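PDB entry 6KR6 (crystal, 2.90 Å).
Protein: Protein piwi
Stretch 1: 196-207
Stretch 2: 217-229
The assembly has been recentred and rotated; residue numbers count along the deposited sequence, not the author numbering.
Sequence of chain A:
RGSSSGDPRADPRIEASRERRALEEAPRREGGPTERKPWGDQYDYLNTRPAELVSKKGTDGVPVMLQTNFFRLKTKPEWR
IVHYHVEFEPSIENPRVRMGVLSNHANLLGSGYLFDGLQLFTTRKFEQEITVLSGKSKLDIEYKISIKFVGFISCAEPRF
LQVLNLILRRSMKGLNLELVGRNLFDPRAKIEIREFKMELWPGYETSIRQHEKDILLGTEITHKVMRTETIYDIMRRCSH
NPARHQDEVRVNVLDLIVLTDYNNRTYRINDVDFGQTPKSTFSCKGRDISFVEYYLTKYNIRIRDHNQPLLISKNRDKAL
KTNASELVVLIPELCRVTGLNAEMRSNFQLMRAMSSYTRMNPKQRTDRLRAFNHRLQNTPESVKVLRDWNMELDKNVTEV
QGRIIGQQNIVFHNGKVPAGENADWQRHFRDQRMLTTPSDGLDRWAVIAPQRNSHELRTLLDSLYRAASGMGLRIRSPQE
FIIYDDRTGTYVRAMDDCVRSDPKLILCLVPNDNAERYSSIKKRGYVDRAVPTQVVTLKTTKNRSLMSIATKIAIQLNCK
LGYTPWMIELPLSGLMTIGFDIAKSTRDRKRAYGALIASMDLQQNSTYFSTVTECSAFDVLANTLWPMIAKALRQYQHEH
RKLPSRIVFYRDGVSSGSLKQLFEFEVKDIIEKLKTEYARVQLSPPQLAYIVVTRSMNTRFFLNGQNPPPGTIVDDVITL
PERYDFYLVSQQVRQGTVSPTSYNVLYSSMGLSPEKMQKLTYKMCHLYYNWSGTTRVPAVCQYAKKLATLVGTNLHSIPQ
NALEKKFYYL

Stretch 1, residues 196-207: FKMELWPGYETS
Stretch 2 (217-229) LGTEITHKVMRTE

The most distinctive feature is a methionine laid over a tryptophan. Met226 CE sits 3.9 Å from the centroid of the Trp201 six-membered ring, 13° off its normal. Met226 SD follows at 4.3 Å from the same centroid, so a CH-pi and a sulfur-aromatic contact share one ring face. Met226 is p, t, p; Trp201 has chi1 m and chi2 8°.

Strands 198-207 and 217-227 run antiparallel, with axes at 141°. Both are extended, and Gly203 is nearly flat at phi/psi -174/-179. The register pairs Met198 with Arg227 and continues without a bulge to Ser207 with Gly218. Glu199-Met226, Trp201-Lys224, Gly203-Thr222, Glu205-Glu220 and Ser207-Gly218 are the hydrogen-bonded pairs. Glu199 N to Met226 O, Met226 N to Glu199 O, Trp201 N to Lys224 O and Lys224 N to Trp201 O are each 2.9 Å; the other three pairs are bonded the same way in both directions. The bond from Gly203 N to Thr222 O is weak, its angle being 128°. Beyond the ladder, Thr228 N donates to Lys197 O at 3.0 Å. Between these pairs, CA-H groups approach carbonyls, as from Thr219 CA to Glu205 O at 3.2 Å.

On the Trp201 face, Glu199 CG meets Met226 CG at 3.7 Å, through aliphatic carbons. Glu205 (chi1 t, chi2 t) brings CB to 3.2 Å from Thr222 OG1, a carbon-oxygen contact; Thr222 is m.

Alternation puts Met198, Leu200, Tyr204 and Thr206 on the other face, where apolar groups pack. Tyr204 (chi1 m, chi2 -88°) places CE1 3.6 Å from CD1 of Ile221 (m, m). Tyr204 CB also lies 3.7 Å from Thr219 CG2. Leu200 (t, t) packs CD2 3.7 Å from His223 CB and CG 4.3 Å from Val225 CG2. Val225 is t. Met198 (p, t, t) puts SD 4.2 Å from Val225 CG1. Thr206 CG2 reaches Leu217 CD1 at 3.5 Å, methyl to methyl; Leu217 is t, p.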

# COMPACT_ATOMS: atom_id res chain seq x y z
N PHE A 196 -20.91 14.41 0.30
CA PHE A 196 -20.24 13.47 1.19
C PHE A 196 -19.61 14.16 2.39
O PHE A 196 -18.98 13.47 3.21
CB PHE A 196 -19.17 12.70 0.42
N LYS A 197 -19.76 15.48 2.52
CA LYS A 197 -19.19 16.24 3.64
C LYS A 197 -17.68 16.02 3.75
O LYS A 197 -17.17 15.63 4.80
CB LYS A 197 -19.89 15.88 4.96
CG LYS A 197 -21.09 16.75 5.31
CD LYS A 197 -20.66 18.09 5.87
CE LYS A 197 -21.53 18.51 7.04
NZ LYS A 197 -22.97 18.63 6.67
N MET A 198 -16.97 16.26 2.65
CA MET A 198 -15.53 16.01 2.65
C MET A 198 -14.84 16.90 1.63
O MET A 198 -15.39 17.18 0.57
CB MET A 198 -15.23 14.53 2.37
CG MET A 198 -15.70 14.04 1.00
SD MET A 198 -15.35 12.29 0.74
CE MET A 198 -15.83 12.09 -0.98
N GLU A 199 -13.63 17.32 1.96
CA GLU A 199 -12.81 18.12 1.06
C GLU A 199 -11.61 17.31 0.59
O GLU A 199 -10.94 16.65 1.39
CB GLU A 199 -12.34 19.42 1.72
CG GLU A 199 -12.65 19.53 3.20
CD GLU A 199 -12.30 20.90 3.76
OE1 GLU A 199 -12.12 21.84 2.95
OE2 GLU A 199 -12.20 21.03 4.99
N LEU A 200 -11.35 17.36 -0.72
CA LEU A 200 -10.25 16.65 -1.35
C LEU A 200 -9.28 17.67 -1.92
O LEU A 200 -9.65 18.46 -2.79
CB LEU A 200 -10.77 15.71 -2.45
CG LEU A 200 -9.86 14.73 -3.19
CD1 LEU A 200 -10.70 13.63 -3.82
CD2 LEU A 200 -9.02 15.41 -4.27
N TRP A 201 -8.04 17.66 -1.43
CA TRP A 201 -7.02 18.58 -1.90
C TRP A 201 -6.12 17.87 -2.90
O TRP A 201 -5.54 16.82 -2.56
CB TRP A 201 -6.20 19.12 -0.74
CG TRP A 201 -6.98 19.97 0.22
CD1 TRP A 201 -8.33 20.18 0.22
CD2 TRP A 201 -6.45 20.75 1.30
NE1 TRP A 201 -8.67 21.02 1.25
CE2 TRP A 201 -7.54 21.39 1.92
CE3 TRP A 201 -5.17 20.96 1.81
CZ2 TRP A 201 -7.38 22.22 3.03
CZ3 TRP A 201 -5.01 21.79 2.90
CH2 TRP A 201 -6.11 22.41 3.50
N PRO A 202 -5.98 18.37 -4.12
CA PRO A 202 -5.01 17.79 -5.05
C PRO A 202 -3.59 18.19 -4.67
O PRO A 202 -3.36 19.19 -3.98
CB PRO A 202 -5.41 18.40 -6.40
CG PRO A 202 -6.01 19.71 -6.03
CD PRO A 202 -6.72 19.50 -4.72
N GLY A 203 -2.64 17.40 -5.13
CA GLY A 203 -1.25 17.68 -4.82
C GLY A 203 -0.33 16.75 -5.56
O GLY A 203 -0.76 15.88 -6.33
N TYR A 204 0.96 16.93 -5.31
CA TYR A 204 2.02 16.22 -6.00
C TYR A 204 2.96 15.58 -5.00
O TYR A 204 3.48 16.26 -4.10
CB TYR A 204 2.79 17.18 -6.93
CG TYR A 204 1.91 17.85 -7.96
CD1 TYR A 204 1.65 17.25 -9.18
CD2 TYR A 204 1.33 19.09 -7.70
CE1 TYR A 204 0.84 17.86 -10.12
CE2 TYR A 204 0.52 19.70 -8.63
CZ TYR A 204 0.28 19.09 -9.84
OH TYR A 204 -0.52 19.70 -10.78
N GLU A 205 3.15 14.27 -5.13
CA GLU A 205 4.12 13.52 -4.36
C GLU A 205 5.45 13.51 -5.10
O GLU A 205 5.49 13.29 -6.32
CB GLU A 205 3.63 12.09 -4.12
CG GLU A 205 4.50 11.27 -3.20
CD GLU A 205 3.93 9.88 -2.96
OE1 GLU A 205 4.72 8.93 -2.81
OE2 GLU A 205 2.69 9.74 -2.92
N THR A 206 6.53 13.74 -4.37
CA THR A 206 7.84 13.97 -4.96
C THR A 206 8.85 12.95 -4.43
O THR A 206 8.77 12.51 -3.28
CB THR A 206 8.34 15.39 -4.65
OG1 THR A 206 7.22 16.28 -4.59
CG2 THR A 206 9.28 15.87 -5.73
N SER A 207 9.79 12.57 -5.29
CA SER A 207 10.85 11.65 -4.89
C SER A 207 12.10 11.93 -5.71
O SER A 207 12.04 12.54 -6.78
CB SER A 207 10.41 10.19 -5.05
OG SER A 207 10.02 9.90 -6.38
N LEU A 217 14.52 13.22 -10.55
CA LEU A 217 13.48 13.79 -9.71
C LEU A 217 12.13 13.44 -10.32
O LEU A 217 11.87 13.77 -11.48
CB LEU A 217 13.63 15.31 -9.61
CG LEU A 217 12.43 16.08 -9.05
CD1 LEU A 217 12.21 15.69 -7.61
CD2 LEU A 217 12.63 17.58 -9.19
N GLY A 218 11.28 12.77 -9.55
CA GLY A 218 10.01 12.28 -10.06
C GLY A 218 8.83 12.81 -9.26
O GLY A 218 8.94 13.07 -8.06
N THR A 219 7.70 12.95 -9.94
CA THR A 219 6.47 13.45 -9.35
C THR A 219 5.31 12.52 -9.69
O THR A 219 5.36 11.76 -10.67
CB THR A 219 6.14 14.87 -9.84
OG1 THR A 219 7.32 15.47 -10.41
CG2 THR A 219 5.66 15.73 -8.68
N GLU A 220 4.27 12.58 -8.86
CA GLU A 220 3.09 11.75 -9.04
C GLU A 220 1.88 12.49 -8.49
O GLU A 220 1.99 13.28 -7.55
CB GLU A 220 3.28 10.39 -8.35
CG GLU A 220 2.00 9.65 -7.94
CD GLU A 220 1.26 9.02 -9.11
OE1 GLU A 220 1.72 9.16 -10.26
OE2 GLU A 220 0.21 8.39 -8.87
N ILE A 221 0.71 12.24 -9.09
CA ILE A 221 -0.52 12.86 -8.62
C ILE A 221 -0.92 12.25 -7.28
O ILE A 221 -0.71 11.06 -7.02
CB ILE A 221 -1.63 12.69 -9.67
CG1 ILE A 221 -1.17 13.24 -11.03
CG2 ILE A 221 -2.91 13.39 -9.23
CD1 ILE A 221 -0.71 14.68 -10.97
N THR A 222 -1.50 13.08 -6.41
CA THR A 222 -1.90 12.63 -5.08
C THR A 222 -3.10 13.45 -4.63
O THR A 222 -3.30 14.59 -5.07
CB THR A 222 -0.74 12.76 -4.08
OG1 THR A 222 0.42 12.09 -4.61
CG2 THR A 222 -1.08 12.12 -2.74
N HIS A 223 -3.91 12.86 -3.75
CA HIS A 223 -5.15 13.46 -3.29
C HIS A 223 -5.26 13.24 -1.79
O HIS A 223 -5.28 12.09 -1.32
CB HIS A 223 -6.35 12.84 -4.01
CG HIS A 223 -6.25 11.36 -4.19
ND1 HIS A 223 -5.35 10.78 -5.07
CD2 HIS A 223 -6.92 10.34 -3.61
CE1 HIS A 223 -5.47 9.46 -5.01
NE2 HIS A 223 -6.42 9.17 -4.14
N LYS A 224 -5.34 14.33 -1.02
CA LYS A 224 -5.47 14.26 0.43
C LYS A 224 -6.92 14.56 0.80
O LYS A 224 -7.42 15.65 0.53
CB LYS A 224 -4.52 15.24 1.11
N VAL A 225 -7.58 13.60 1.43
CA VAL A 225 -8.99 13.72 1.77
C VAL A 225 -9.12 14.05 3.25
O VAL A 225 -8.33 13.60 4.08
CB VAL A 225 -9.76 12.42 1.42
CG1 VAL A 225 -11.26 12.66 1.49
CG2 VAL A 225 -9.35 11.91 0.05
N MET A 226 -10.12 14.87 3.58
CA MET A 226 -10.39 15.20 4.97
C MET A 226 -11.88 15.49 5.12
O MET A 226 -12.58 15.76 4.15
CB MET A 226 -9.55 16.40 5.44
CG MET A 226 -9.86 17.70 4.72
SD MET A 226 -8.60 18.95 4.99
CE MET A 226 -7.20 18.21 4.15
N ARG A 227 -12.35 15.40 6.36
CA ARG A 227 -13.76 15.55 6.67
C ARG A 227 -14.13 17.02 6.84
O ARG A 227 -13.38 17.80 7.44
CB ARG A 227 -14.12 14.78 7.94
N THR A 228 -15.30 17.39 6.31
CA THR A 228 -15.80 18.75 6.47
C THR A 228 -16.21 19.04 7.91
O THR A 228 -16.06 20.17 8.39
CB THR A 228 -16.97 18.99 5.52
OG1 THR A 228 -16.50 19.01 4.17
CG2 THR A 228 -17.68 20.31 5.82
N GLU A 229 -16.71 18.02 8.62
CA GLU A 229 -17.23 18.22 9.96
C GLU A 229 -16.17 18.78 10.89
O GLU A 229 -15.04 18.30 10.94
CB GLU A 229 -17.76 16.89 10.52